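Long-range contacts in GCN5-related N-acetyltransferase (Kribbella flavida, PDB 4H89), which probably transfers acyl groups, most likely acetyl from acetyl-coenzyme A, to an amine substrate that is not known: residues 12-17 with 62-67; 25-30 with 42-47; 87-92 with 122-127; 131-136 with 162-167. All coordinates share one frame; numbering follows the deposited sequence. Where two conformers were deposited one is given.

Contact 1 (12-17 with 62-67); sequences RDAEDA and TTVAVD
Backbone hydrogen bonds come first. Arg12 and Val64 face each other as an antiparallel hydrogen-bonded pair. Arg12 N gives its hydrogen to Val64 O at 3.0 Å, and Val64 N returns one to Arg12 O at 2.8 Å. Both donors lie nearly along the C=O axis they approach. Asp13 and Thr63 follow as a non-hydrogen-bonded pair. The ladder ends with Ala14 N on Thr62 O at 2.9 Å; this bond is almost straight (176°), but the donor sits above the carbonyl plane.

The Arg12 side chain carries most of the packing. Its CG takes the crowded position between backbone N and carbonyl carbon (chi1 60°), so the chain runs alongside Val64. Val64 CG2 lies over one guanidinium face, 3.4 Å from Arg12 NH1. Val66 CG1 touches Arg12 NH2 at 3.8 Å. Ala14 CB meets Val64 CG1 at 4.1 Å.

The polar part stays near residues 12-18. Arg12 NH1 donates in plane to Asp13 O at 3.0 Å. Glu15 OE2 covers the other guanidinium face, a charge contact without a directed N-H. The strongest partner is Asp18, in a salt bridge with NH1. An alanine at Arg12 would remove the guanidinium over Val64 CG2 and its bonds to Asp13 O and Asp18, and would probably loosen the chain after the strand.

Strand 10-13 is outermost in the sheet of this chain. Strand 61-66 separates it from strand 72-80, and helix 105-119 packs on Thr63 and Ala65.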
loop_
_atom_site.group_PDB
_atom_site.type_symbol
_atom_site.label_atom_id
_atom_site.label_comp_id
_atom_site.label_asym_id
_atom_site.label_seq_id
_atom_site.Cartn_x
_atom_site.Cartn_y
_atom_site.Cartn_z
ATOM N N ARG A 12 20.293 0.577 16.395
ATOM C CA ARG A 12 20.775 1.928 16.202
ATOM C C ARG A 12 20.423 2.358 14.784
ATOM O O ARG A 12 20.075 1.544 13.915
ATOM C CB ARG A 12 22.296 2.029 16.375
ATOM C CG ARG A 12 23.110 1.178 15.411
ATOM C CD ARG A 12 24.578 1.573 15.393
ATOM N NE ARG A 12 25.410 0.696 14.572
ATOM C CZ ARG A 12 25.480 0.682 13.216
ATOM N NH1 ARG A 12 24.780 1.489 12.447
ATOM N NH2 ARG A 12 26.294 -0.170 12.567
ATOM N N ASP A 13 20.498 3.677 14.537
ATOM C CA ASP A 13 20.282 4.175 13.207
ATOM C C ASP A 13 21.273 3.493 12.236
ATOM O O ASP A 13 22.443 3.291 12.527
ATOM C CB ASP A 13 20.517 5.684 13.095
ATOM C CG ASP A 13 19.488 6.517 13.792
ATOM O OD1 ASP A 13 18.589 6.023 14.475
ATOM O OD2 ASP A 13 19.640 7.756 13.651
ATOM N N ALA A 14 20.777 3.133 11.063
ATOM C CA ALA A 14 21.608 2.582 10.013
ATOM C C ALA A 14 22.544 3.678 9.503
ATOM O O ALA A 14 22.152 4.835 9.403
ATOM C CB ALA A 14 20.746 2.055 8.884
ATOM N N GLU A 15 23.769 3.274 9.174
ATOM C CA GLU A 15 24.760 4.131 8.542
ATOM C C GLU A 15 24.816 3.710 7.095
ATOM O O GLU A 15 24.487 2.573 6.763
ATOM C CB GLU A 15 26.135 3.943 9.231
ATOM C CG GLU A 15 26.066 4.460 10.693
ATOM C CD GLU A 15 27.164 3.987 11.671
ATOM O OE1 GLU A 15 28.252 3.526 11.246
ATOM O OE2 GLU A 15 26.932 4.096 12.914
ATOM N N ASP A 16 25.227 4.597 6.214
ATOM C CA ASP A 16 25.310 4.264 4.778
ATOM C C ASP A 16 26.155 3.041 4.488
ATOM O O ASP A 16 25.780 2.176 3.665
ATOM C CB ASP A 16 25.848 5.441 4.014
ATOM C CG ASP A 16 24.925 6.616 4.078
ATOM O OD1 ASP A 16 23.795 6.509 3.519
ATOM O OD2 ASP A 16 25.319 7.617 4.727
ATOM N N ALA A 17 27.218 2.903 5.260
ATOM C CA ALA A 17 28.102 1.767 5.187
ATOM C C ALA A 17 27.496 0.440 5.599
ATOM O O ALA A 17 28.100 -0.603 5.295
ATOM C CB ALA A 17 29.355 2.046 6.003
ATOM N N THR A 62 15.683 4.384 9.250
ATOM C CA THR A 62 16.146 3.003 9.033
ATOM C C THR A 62 17.107 2.673 10.137
ATOM O O THR A 62 17.983 3.477 10.475
ATOM C CB THR A 62 16.795 2.872 7.662
ATOM O OG1 THR A 62 15.884 3.325 6.664
ATOM C CG2 THR A 62 17.257 1.445 7.368
ATOM N N THR A 63 16.952 1.476 10.705
ATOM C CA THR A 63 17.797 0.984 11.775
ATOM C C THR A 63 18.475 -0.317 11.398
ATOM O O THR A 63 18.033 -0.996 10.466
ATOM C CB THR A 63 16.994 0.723 13.050
ATOM O OG1 THR A 63 16.019 -0.273 12.785
ATOM C CG2 THR A 63 16.318 1.994 13.522
ATOM N N VAL A 64 19.516 -0.624 12.158
ATOM C CA VAL A 64 20.134 -1.958 12.131
ATOM C C VAL A 64 20.170 -2.499 13.544
ATOM O O VAL A 64 20.300 -1.734 14.514
ATOM C CB VAL A 64 21.535 -2.008 11.503
ATOM C CG1 VAL A 64 21.461 -1.822 10.014
ATOM C CG2 VAL A 64 22.465 -1.003 12.162
ATOM N N ALA A 65 20.103 -3.824 13.643
ATOM C CA ALA A 65 20.419 -4.537 14.880
ATOM C C ALA A 65 21.836 -5.100 14.674
ATOM O O ALA A 65 22.109 -5.744 13.654
ATOM C CB ALA A 65 19.479 -5.675 15.062
ATOM N N VAL A 66 22.719 -4.848 15.628
ATOM C CA VAL A 66 24.086 -5.230 15.575
ATOM C C VAL A 66 24.505 -5.966 16.815
ATOM O O VAL A 66 24.008 -5.730 17.899
ATOM C CB VAL A 66 25.008 -4.025 15.373
ATOM C CG1 VAL A 66 24.855 -3.403 13.992
ATOM C CG2 VAL A 66 24.924 -3.012 16.486
ATOM N N ASP A 67 25.439 -6.891 16.635
ATOM C CA ASP A 67 26.027 -7.584 17.770
ATOM C C ASP A 67 27.191 -6.772 18.335
ATOM O O ASP A 67 27.486 -5.681 17.867
ATOM C CB ASP A 67 26.410 -9.036 17.410
ATOM C CG ASP A 67 27.615 -9.144 16.536
ATOM O OD1 ASP A 67 28.316 -8.130 16.241
ATOM O OD2 ASP A 67 27.853 -10.331 16.137
#

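Contact 2 (25-30 with 42-47); sequences FFREIV and LTDEQA
Arg27 CG stands anti to its carbonyl carbon, and a bend at chi2 (-60°) carries the guanidinium across to the start of helix 44-51. Phe26 CG is anti to its backbone N (chi1 174°), which sends the ring toward Leu42 and Ala47. The guanidinium grips Leu42 O end-on with two nitrogens. Arg27 NH1 reaches Leu42 O at 3.0 Å in the carbonyl plane, on a lone pair. Arg27 NH2 reaches the same oxygen at 2.9 Å from above that plane. NH2 also forms a salt bridge at 2.8 Å with Asp44 OD1, which accepts with its anti lone pair. The guanidinium and carboxylate planes are 47° apart. Water 1 links Arg27 NE to Asp44 OD1, so this oxygen helps to fix the rotation of the guanidinium.

Thr43 is the N-cap of helix 44-51 and forms a capping box with Gln46. Thr43 OG1 accepts from Gln46 N at 2.9 Å, and Gln46 OE1 accepts from Thr43 N.

Phe26 adds an apolar patch. Ala47 CB sits over one face of the Phe26 ring in a CH-pi contact, 4.2 Å from the ring centroid. Leu42 CD1 meets Phe26 CZ at 3.9 Å. Tyr38 meets the Phe26 ring edge-to-face, and Met95 of strand 89-96 also touches Phe26.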
loop_
_atom_site.group_PDB
_atom_site.type_symbol
_atom_site.label_atom_id
_atom_site.label_comp_id
_atom_site.label_asym_id
_atom_site.label_seq_id
_atom_site.Cartn_x
_atom_site.Cartn_y
_atom_site.Cartn_z
ATOM N N PHE A 25 20.123 -9.768 2.950
ATOM C CA PHE A 25 18.856 -10.135 3.606
ATOM C C PHE A 25 17.700 -9.968 2.687
ATOM O O PHE A 25 16.800 -10.780 2.655
ATOM C CB PHE A 25 18.508 -9.259 4.828
ATOM C CG PHE A 25 19.578 -9.131 5.860
ATOM C CD1 PHE A 25 20.601 -10.047 5.956
ATOM C CD2 PHE A 25 19.523 -8.052 6.755
ATOM C CE1 PHE A 25 21.590 -9.902 6.897
ATOM C CE2 PHE A 25 20.531 -7.887 7.687
ATOM C CZ PHE A 25 21.548 -8.832 7.776
ATOM N N PHE A 26 17.691 -8.832 1.996
ATOM C CA PHE A 26 16.666 -8.540 1.022
ATOM C C PHE A 26 16.602 -9.629 -0.026
ATOM O O PHE A 26 15.537 -10.160 -0.356
ATOM C CB PHE A 26 16.856 -7.131 0.421
ATOM C CG PHE A 26 15.908 -6.846 -0.681
ATOM C CD1 PHE A 26 14.585 -6.540 -0.410
ATOM C CD2 PHE A 26 16.279 -6.926 -1.989
ATOM C CE1 PHE A 26 13.689 -6.281 -1.419
ATOM C CE2 PHE A 26 15.354 -6.708 -3.010
ATOM C CZ PHE A 26 14.070 -6.376 -2.724
ATOM N N ARG A 27 17.751 -9.945 -0.613
ATOM C CA ARG A 27 17.808 -11.013 -1.613
ATOM C C ARG A 27 17.294 -12.352 -1.086
ATOM O O ARG A 27 16.548 -13.030 -1.821
ATOM C CB ARG A 27 19.201 -11.144 -2.199
ATOM C CG ARG A 27 19.684 -9.923 -2.939
ATOM C CD ARG A 27 18.825 -9.529 -4.128
ATOM N NE ARG A 27 19.422 -8.404 -4.816
ATOM C CZ ARG A 27 18.778 -7.632 -5.670
ATOM N NH1 ARG A 27 17.504 -7.786 -5.932
ATOM N NH2 ARG A 27 19.404 -6.615 -6.225
ATOM N N GLU A 28 17.659 -12.720 0.159
ATOM C CA GLU A 28 17.175 -13.983 0.787
ATOM C C GLU A 28 15.648 -13.957 0.816
ATOM O O GLU A 28 14.986 -14.902 0.386
ATOM C CB GLU A 28 17.654 -14.171 2.261
ATOM C CG GLU A 28 19.157 -14.370 2.547
ATOM C CD GLU A 28 19.572 -14.548 4.057
ATOM O OE1 GLU A 28 19.066 -13.895 5.040
ATOM O OE2 GLU A 28 20.494 -15.349 4.285
ATOM N N ILE A 29 15.076 -12.839 1.277
ATOM C CA ILE A 29 13.608 -12.758 1.405
ATOM C C ILE A 29 12.875 -12.896 0.085
ATOM O O ILE A 29 11.894 -13.630 0.009
ATOM C CB ILE A 29 13.172 -11.465 2.125
ATOM C CG1 ILE A 29 13.492 -11.604 3.622
ATOM C CG2 ILE A 29 11.689 -11.142 1.906
ATOM C CD1 ILE A 29 13.460 -10.303 4.409
ATOM N N VAL A 30 13.356 -12.227 -0.975
ATOM C CA VAL A 30 12.757 -12.364 -2.292
ATOM C C VAL A 30 12.886 -13.797 -2.798
ATOM O O VAL A 30 11.922 -14.379 -3.300
ATOM C CB VAL A 30 13.363 -11.385 -3.283
ATOM C CG1 VAL A 30 12.860 -11.621 -4.705
ATOM C CG2 VAL A 30 13.099 -9.971 -2.843
ATOM N N LEU A 42 14.680 -6.151 -8.836
ATOM C CA LEU A 42 15.194 -4.840 -8.482
ATOM C C LEU A 42 16.695 -4.807 -8.516
ATOM O O LEU A 42 17.366 -5.738 -8.103
ATOM C CB LEU A 42 14.733 -4.438 -7.078
ATOM C CG LEU A 42 13.240 -4.235 -6.848
ATOM C CD1 LEU A 42 13.023 -3.761 -5.444
ATOM C CD2 LEU A 42 12.636 -3.237 -7.814
ATOM N N THR A 43 17.238 -3.685 -8.986
ATOM C CA THR A 43 18.684 -3.511 -8.871
ATOM C C THR A 43 19.075 -3.366 -7.412
ATOM O O THR A 43 18.235 -2.991 -6.566
ATOM C CB THR A 43 19.199 -2.295 -9.663
ATOM O OG1 THR A 43 18.808 -1.105 -9.018
ATOM C CG2 THR A 43 18.733 -2.280 -11.107
ATOM N N ASP A 44 20.358 -3.528 -7.123
ATOM C CA ASP A 44 20.852 -3.286 -5.784
ATOM C C ASP A 44 20.495 -1.854 -5.333
ATOM O O ASP A 44 20.120 -1.621 -4.163
ATOM C CB ASP A 44 22.373 -3.434 -5.722
ATOM C CG ASP A 44 22.880 -4.864 -5.890
ATOM O OD1 ASP A 44 22.111 -5.831 -5.899
ATOM O OD2 ASP A 44 24.136 -4.996 -5.994
ATOM N N GLU A 45 20.620 -0.903 -6.234
ATOM C CA GLU A 45 20.386 0.509 -5.945
ATOM C C GLU A 45 18.904 0.842 -5.807
ATOM O O GLU A 45 18.521 1.661 -4.944
ATOM C CB GLU A 45 21.051 1.386 -6.983
ATOM C CG GLU A 45 22.574 1.283 -7.047
ATOM C CD GLU A 45 23.107 0.118 -7.875
ATOM O OE1 GLU A 45 22.364 -0.702 -8.429
ATOM O OE2 GLU A 45 24.320 0.009 -7.960
ATOM N N GLN A 46 18.024 0.158 -6.526
ATOM C CA GLN A 46 16.595 0.291 -6.310
ATOM C C GLN A 46 16.224 -0.253 -4.921
ATOM O O GLN A 46 15.409 0.365 -4.227
ATOM C CB GLN A 46 15.794 -0.423 -7.368
ATOM C CG GLN A 46 15.768 0.259 -8.754
ATOM C CD GLN A 46 15.002 -0.577 -9.734
ATOM O OE1 GLN A 46 15.345 -1.729 -9.976
ATOM N NE2 GLN A 46 13.943 -0.039 -10.257
ATOM N N ALA A 47 16.759 -1.404 -4.541
ATOM C CA ALA A 47 16.515 -1.932 -3.227
ATOM C C ALA A 47 17.012 -0.961 -2.148
ATOM O O ALA A 47 16.310 -0.726 -1.155
ATOM C CB ALA A 47 17.095 -3.328 -3.094
HETATM O O HOH W 1 22.317 -8.469 -4.927
#

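Contact 3 (87-92 with 122-127); sequences AHVASA and FRAIQF
Parallel backbone bonds make the first shell. Ala90 bonds to both neighbours of Ile125: its N donates to Ala124 O at 2.9 Å, and its O accepts from Gln126 N at 2.8 Å. Just before the paired strands, Arg123 N donates to His88 O at 2.8 Å. Ser91 adds a side-chain bond. Its OG is anti to the backbone N (chi1 -173°) and donates to Gln126 O at 2.7 Å, nearly along the C=O axis.

Side chains pack on both faces of the pair. Ala90 CB sits over the centre of the Phe122 ring in a CH-pi contact, 3.7 Å from the centroid. On the face with Ala124, Val89 CG1 lies against Gln126 CB at 3.7 Å. Further along, Ala92 CB touches Phe127 CE1 at 4.2 Å. The His88 and Arg123 side chains cross obliquely, His88 CD2 near Arg123 CD, with the imidazole and guanidinium planes almost perpendicular.

The second shell holds these groups. Met113 of helix 105-119 packs on Ala90, Ala92 and Ile125, while Phe146 stacks on the Phe127 ring. Glu154 O of the second subunit is hydrogen-bonded to His88 NE2, and Tyr163 of that subunit meets the His88 ring edge-to-face.

Strand 89-96, helix 105-119 and strand 124-131 form a beta-alpha-beta unit. Its two strands cross at 43° in the short segments. Parallel central strands that splay apart toward their C-terminal ends are characteristic of the GNAT fold, where the opening between them commonly receives acetyl-coenzyme A.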
loop_
_atom_site.group_PDB
_atom_site.type_symbol
_atom_site.label_atom_id
_atom_site.label_comp_id
_atom_site.label_asym_id
_atom_site.label_seq_id
_atom_site.Cartn_x
_atom_site.Cartn_y
_atom_site.Cartn_z
ATOM N N ALA A 87 -0.959 10.478 7.351
ATOM C CA ALA A 87 0.412 10.418 7.771
ATOM C C ALA A 87 0.618 10.185 9.291
ATOM O O ALA A 87 1.737 10.027 9.759
ATOM C CB ALA A 87 1.142 11.645 7.327
ATOM N N HIS A 88 -0.464 10.250 10.068
ATOM C CA HIS A 88 -0.402 9.996 11.488
ATOM C C HIS A 88 -0.360 8.504 11.851
ATOM O O HIS A 88 -0.231 8.157 13.022
ATOM C CB HIS A 88 -1.605 10.650 12.192
ATOM C CG HIS A 88 -2.902 10.174 11.678
ATOM N ND1 HIS A 88 -3.393 10.559 10.453
ATOM C CD2 HIS A 88 -3.756 9.258 12.169
ATOM C CE1 HIS A 88 -4.527 9.928 10.221
ATOM N NE2 HIS A 88 -4.765 9.129 11.258
ATOM N N VAL A 89 -0.430 7.654 10.822
ATOM C CA VAL A 89 -0.286 6.228 11.014
ATOM C C VAL A 89 1.083 5.837 10.420
ATOM O O VAL A 89 1.322 6.084 9.242
ATOM C CB VAL A 89 -1.399 5.445 10.306
ATOM C CG1 VAL A 89 -1.240 3.959 10.549
ATOM C CG2 VAL A 89 -2.775 5.892 10.757
ATOM N N ALA A 90 1.948 5.249 11.244
ATOM C CA ALA A 90 3.248 4.772 10.788
ATOM C C ALA A 90 3.116 3.363 10.244
ATOM O O ALA A 90 2.143 2.669 10.486
ATOM C CB ALA A 90 4.183 4.731 11.995
ATOM N N SER A 91 4.139 2.955 9.501
ATOM C CA SER A 91 4.320 1.537 9.160
ATOM C C SER A 91 5.785 1.235 9.186
ATOM O O SER A 91 6.624 2.107 9.427
ATOM C CB SER A 91 3.725 1.286 7.794
ATOM O OG SER A 91 3.714 -0.116 7.471
ATOM N N ALA A 92 6.103 -0.034 8.990
ATOM C CA ALA A 92 7.461 -0.471 9.033
ATOM C C ALA A 92 7.581 -1.815 8.358
ATOM O O ALA A 92 6.606 -2.548 8.186
ATOM C CB ALA A 92 7.933 -0.588 10.482
ATOM N N PHE A 122 3.310 9.737 16.193
ATOM C CA PHE A 122 2.310 8.996 15.446
ATOM C C PHE A 122 1.206 8.558 16.407
ATOM O O PHE A 122 1.420 8.372 17.612
ATOM C CB PHE A 122 2.958 7.780 14.763
ATOM C CG PHE A 122 3.864 8.112 13.586
ATOM C CD1 PHE A 122 3.357 8.290 12.331
ATOM C CD2 PHE A 122 5.206 8.277 13.785
ATOM C CE1 PHE A 122 4.178 8.523 11.234
ATOM C CE2 PHE A 122 6.060 8.477 12.699
ATOM C CZ PHE A 122 5.547 8.641 11.423
ATOM N N ARG A 123 0.034 8.313 15.835
ATOM C CA ARG A 123 -1.149 7.863 16.580
ATOM C C ARG A 123 -1.389 6.347 16.511
ATOM O O ARG A 123 -2.130 5.808 17.317
ATOM C CB ARG A 123 -2.391 8.558 16.080
ATOM C CG ARG A 123 -2.451 9.989 16.509
ATOM C CD ARG A 123 -3.578 10.756 15.850
ATOM N NE ARG A 123 -4.011 11.916 16.626
ATOM C CZ ARG A 123 -3.358 13.071 16.684
ATOM N NH1 ARG A 123 -3.936 14.031 17.332
ATOM N NH2 ARG A 123 -2.143 13.296 16.104
ATOM N N ALA A 124 -0.738 5.659 15.574
ATOM C CA ALA A 124 -0.922 4.233 15.367
ATOM C C ALA A 124 0.156 3.741 14.422
ATOM O O ALA A 124 0.872 4.522 13.835
ATOM C CB ALA A 124 -2.303 3.961 14.801
ATOM N N ILE A 125 0.209 2.422 14.333
ATOM C CA ILE A 125 1.076 1.713 13.397
ATOM C C ILE A 125 0.237 0.672 12.657
ATOM O O ILE A 125 -0.583 -0.008 13.248
ATOM C CB ILE A 125 2.217 0.967 14.104
ATOM C CG1 ILE A 125 2.979 1.881 15.051
ATOM C CG2 ILE A 125 3.202 0.381 13.101
ATOM C CD1 ILE A 125 3.873 1.173 16.060
ATOM N N GLN A 126 0.453 0.553 11.359
ATOM C CA GLN A 126 -0.267 -0.399 10.528
ATOM C C GLN A 126 0.743 -1.196 9.711
ATOM O O GLN A 126 1.668 -0.614 9.134
ATOM C CB GLN A 126 -1.197 0.377 9.586
ATOM C CG GLN A 126 -1.984 -0.444 8.606
ATOM C CD GLN A 126 -2.975 0.366 7.848
ATOM O OE1 GLN A 126 -3.490 1.405 8.337
ATOM N NE2 GLN A 126 -3.303 -0.099 6.662
ATOM N N PHE A 127 0.538 -2.516 9.636
ATOM C CA PHE A 127 1.254 -3.382 8.681
ATOM C C PHE A 127 0.216 -3.797 7.637
ATOM O O PHE A 127 -0.782 -4.420 7.973
ATOM C CB PHE A 127 1.854 -4.629 9.380
ATOM C CG PHE A 127 2.862 -4.320 10.434
ATOM C CD1 PHE A 127 3.576 -3.103 10.479
ATOM C CD2 PHE A 127 3.075 -5.219 11.454
ATOM C CE1 PHE A 127 4.547 -2.870 11.459
ATOM C CE2 PHE A 127 4.032 -5.029 12.421
ATOM C CZ PHE A 127 4.763 -3.835 12.451
#

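Contact 4 (131-136 with 162-167); sequences VETNTV and GYVGLH
A type I beta turn from Val131 to Asn134 leads strand 124-131 into helix 135-143, and the contact pins this turn to strand 164-172. The turn is closed by Asn134 N on Val131 O at 2.9 Å. Val131 and Leu166 form an antiparallel non-hydrogen-bonded pair.

Glu132 holds the neighbouring strand twice through Gly165. Glu132 N donates to Gly165 O at 3.0 Å, from above the carbonyl plane. The side chain returns to the same residue. Glu132 CG stands in the crowded position between backbone N and carbonyl carbon (chi1 73°), and the chain then extends so that OE2 accepts from Gly165 N at 2.8 Å with its anti lone pair. This side-chain bond stands where a backbone carbonyl would continue the ladder. A CB on Gly165 would come tight against OE2. An alanine at Glu132 would take away the OE2 acceptor of Gly165 N and would probably hold the turn less firmly on the strand, with the Glu132 N bond left.

Asn134 is the N-cap of helix 135-143 and the centre of an inverse gamma turn, so the chain bends sharply into the helix.

Val131 spreads its two methyls over the strand. CG1 meets Val164 CG2 at 3.9 Å, and Val131 CG2 meets Leu166 CD2 at 3.7 Å. Thr133 CG2 touches the other methyl, Val164 CG1. His167 NE2 packs against Glu132 CB at 3.5 Å. Water 2 joins the same NE2 to Glu132 O, bound at the ring edge. His167 ND1 is hydrogen-bonded to Thr151 OG1 of strand 147-155, which helps to fix the ring.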
loop_
_atom_site.group_PDB
_atom_site.type_symbol
_atom_site.label_atom_id
_atom_site.label_comp_id
_atom_site.label_asym_id
_atom_site.label_seq_id
_atom_site.Cartn_x
_atom_site.Cartn_y
_atom_site.Cartn_z
ATOM N N VAL A 131 1.874 -12.094 5.809
ATOM C CA VAL A 131 1.492 -13.379 5.247
ATOM C C VAL A 131 0.995 -14.262 6.396
ATOM O O VAL A 131 1.683 -14.435 7.402
ATOM C CB VAL A 131 2.679 -14.053 4.499
ATOM C CG1 VAL A 131 2.284 -15.425 3.976
ATOM C CG2 VAL A 131 3.182 -13.164 3.361
ATOM N N GLU A 132 -0.192 -14.863 6.233
ATOM C CA GLU A 132 -0.796 -15.573 7.367
ATOM C C GLU A 132 -0.056 -16.828 7.810
ATOM O O GLU A 132 -0.186 -17.270 8.925
ATOM C CB GLU A 132 -2.274 -15.869 7.152
ATOM C CG GLU A 132 -2.495 -16.947 6.161
ATOM C CD GLU A 132 -3.935 -17.455 6.114
ATOM O OE1 GLU A 132 -4.507 -17.723 7.193
ATOM O OE2 GLU A 132 -4.430 -17.694 5.011
ATOM N N THR A 133 0.737 -17.361 6.914
ATOM C CA THR A 133 1.605 -18.500 7.211
ATOM C C THR A 133 2.912 -18.130 7.892
ATOM O O THR A 133 3.662 -19.002 8.331
ATOM C CB THR A 133 1.932 -19.278 5.929
ATOM O OG1 THR A 133 2.433 -18.390 4.954
ATOM C CG2 THR A 133 0.654 -19.878 5.363
ATOM N N ASN A 134 3.203 -16.848 7.995
ATOM C CA ASN A 134 4.419 -16.366 8.650
ATOM C C ASN A 134 4.096 -16.240 10.129
ATOM O O ASN A 134 4.059 -15.139 10.691
ATOM C CB ASN A 134 4.818 -15.059 8.004
ATOM C CG ASN A 134 6.141 -14.507 8.502
ATOM O OD1 ASN A 134 6.907 -15.164 9.224
ATOM N ND2 ASN A 134 6.418 -13.265 8.104
ATOM N N THR A 135 3.821 -17.361 10.799
ATOM C CA THR A 135 3.182 -17.249 12.111
ATOM C C THR A 135 4.214 -16.762 13.147
ATOM O O THR A 135 3.825 -16.207 14.179
ATOM C CB THR A 135 2.558 -18.576 12.575
ATOM O OG1 THR A 135 3.590 -19.567 12.641
ATOM C CG2 THR A 135 1.439 -19.053 11.604
ATOM N N VAL A 136 5.526 -16.955 12.916
ATOM C CA VAL A 136 6.481 -16.393 13.875
ATOM C C VAL A 136 6.327 -14.875 13.959
ATOM O O VAL A 136 6.307 -14.297 15.048
ATOM C CB VAL A 136 7.935 -16.757 13.558
ATOM C CG1 VAL A 136 8.868 -16.077 14.535
ATOM C CG2 VAL A 136 8.095 -18.257 13.676
ATOM N N GLY A 162 0.428 -22.662 -1.126
ATOM C CA GLY A 162 -0.473 -22.194 -2.156
ATOM C C GLY A 162 -0.950 -20.773 -1.878
ATOM O O GLY A 162 -0.249 -19.981 -1.217
ATOM N N TYR A 163 -2.120 -20.455 -2.389
ATOM C CA TYR A 163 -2.664 -19.120 -2.165
ATOM C C TYR A 163 -3.151 -18.998 -0.719
ATOM O O TYR A 163 -3.981 -19.784 -0.279
ATOM C CB TYR A 163 -3.798 -18.771 -3.122
ATOM C CG TYR A 163 -3.364 -18.659 -4.565
ATOM C CD1 TYR A 163 -2.693 -17.535 -5.028
ATOM C CD2 TYR A 163 -3.596 -19.680 -5.475
ATOM C CE1 TYR A 163 -2.295 -17.430 -6.348
ATOM C CE2 TYR A 163 -3.204 -19.573 -6.795
ATOM C CZ TYR A 163 -2.557 -18.472 -7.233
ATOM O OH TYR A 163 -2.132 -18.331 -8.523
ATOM N N VAL A 164 -2.578 -18.059 0.011
ATOM C CA VAL A 164 -2.856 -17.825 1.426
ATOM C C VAL A 164 -3.175 -16.343 1.666
ATOM O O VAL A 164 -2.978 -15.456 0.809
ATOM C CB VAL A 164 -1.683 -18.284 2.319
ATOM C CG1 VAL A 164 -1.415 -19.760 2.090
ATOM C CG2 VAL A 164 -0.425 -17.470 2.107
ATOM N N GLY A 165 -3.710 -16.065 2.851
ATOM C CA GLY A 165 -4.148 -14.705 3.171
ATOM C C GLY A 165 -3.036 -13.746 3.526
ATOM O O GLY A 165 -1.964 -14.121 3.957
ATOM N N LEU A 166 -3.375 -12.454 3.365
ATOM C CA LEU A 166 -2.562 -11.364 3.852
ATOM C C LEU A 166 -3.333 -10.605 4.951
ATOM O O LEU A 166 -4.370 -10.017 4.661
ATOM C CB LEU A 166 -2.191 -10.415 2.705
ATOM C CG LEU A 166 -1.185 -10.925 1.664
ATOM C CD1 LEU A 166 -1.015 -9.862 0.588
ATOM C CD2 LEU A 166 0.164 -11.282 2.318
ATOM N N HIS A 167 -2.827 -10.635 6.183
ATOM C CA HIS A 167 -3.434 -9.910 7.268
ATOM C C HIS A 167 -3.100 -8.429 7.115
ATOM O O HIS A 167 -1.967 -8.082 6.744
ATOM C CB HIS A 167 -2.841 -10.316 8.597
ATOM C CG HIS A 167 -3.039 -11.717 9.020
ATOM N ND1 HIS A 167 -4.218 -12.411 9.010
ATOM C CD2 HIS A 167 -2.115 -12.529 9.574
ATOM C CE1 HIS A 167 -3.995 -13.610 9.538
ATOM N NE2 HIS A 167 -2.725 -13.696 9.878
HETATM O O HOH W 2 -1.678 -16.115 10.978
#

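Overall arrangement
Contacts 1, 3 and 4 reach the same mixed sheet; contact 2 joins two helices. Contact 3 is the buried one, near the middle of the sheet, and relies on parallel backbone bonds, apolar packing and one serine bond. Contacts 1, 2 and 4 are partly buried and use charged side chains more. Contact 1 ties an outermost strand, and contact 4 lies about 28 Å away between centres, on the opposite side of the chain's centre. Contact 2 falls between the two segments of contact 1 in sequence, their centres about 17 Å apart. Contacts 3 and 4 share strand 124-131, and both touch the second subunit.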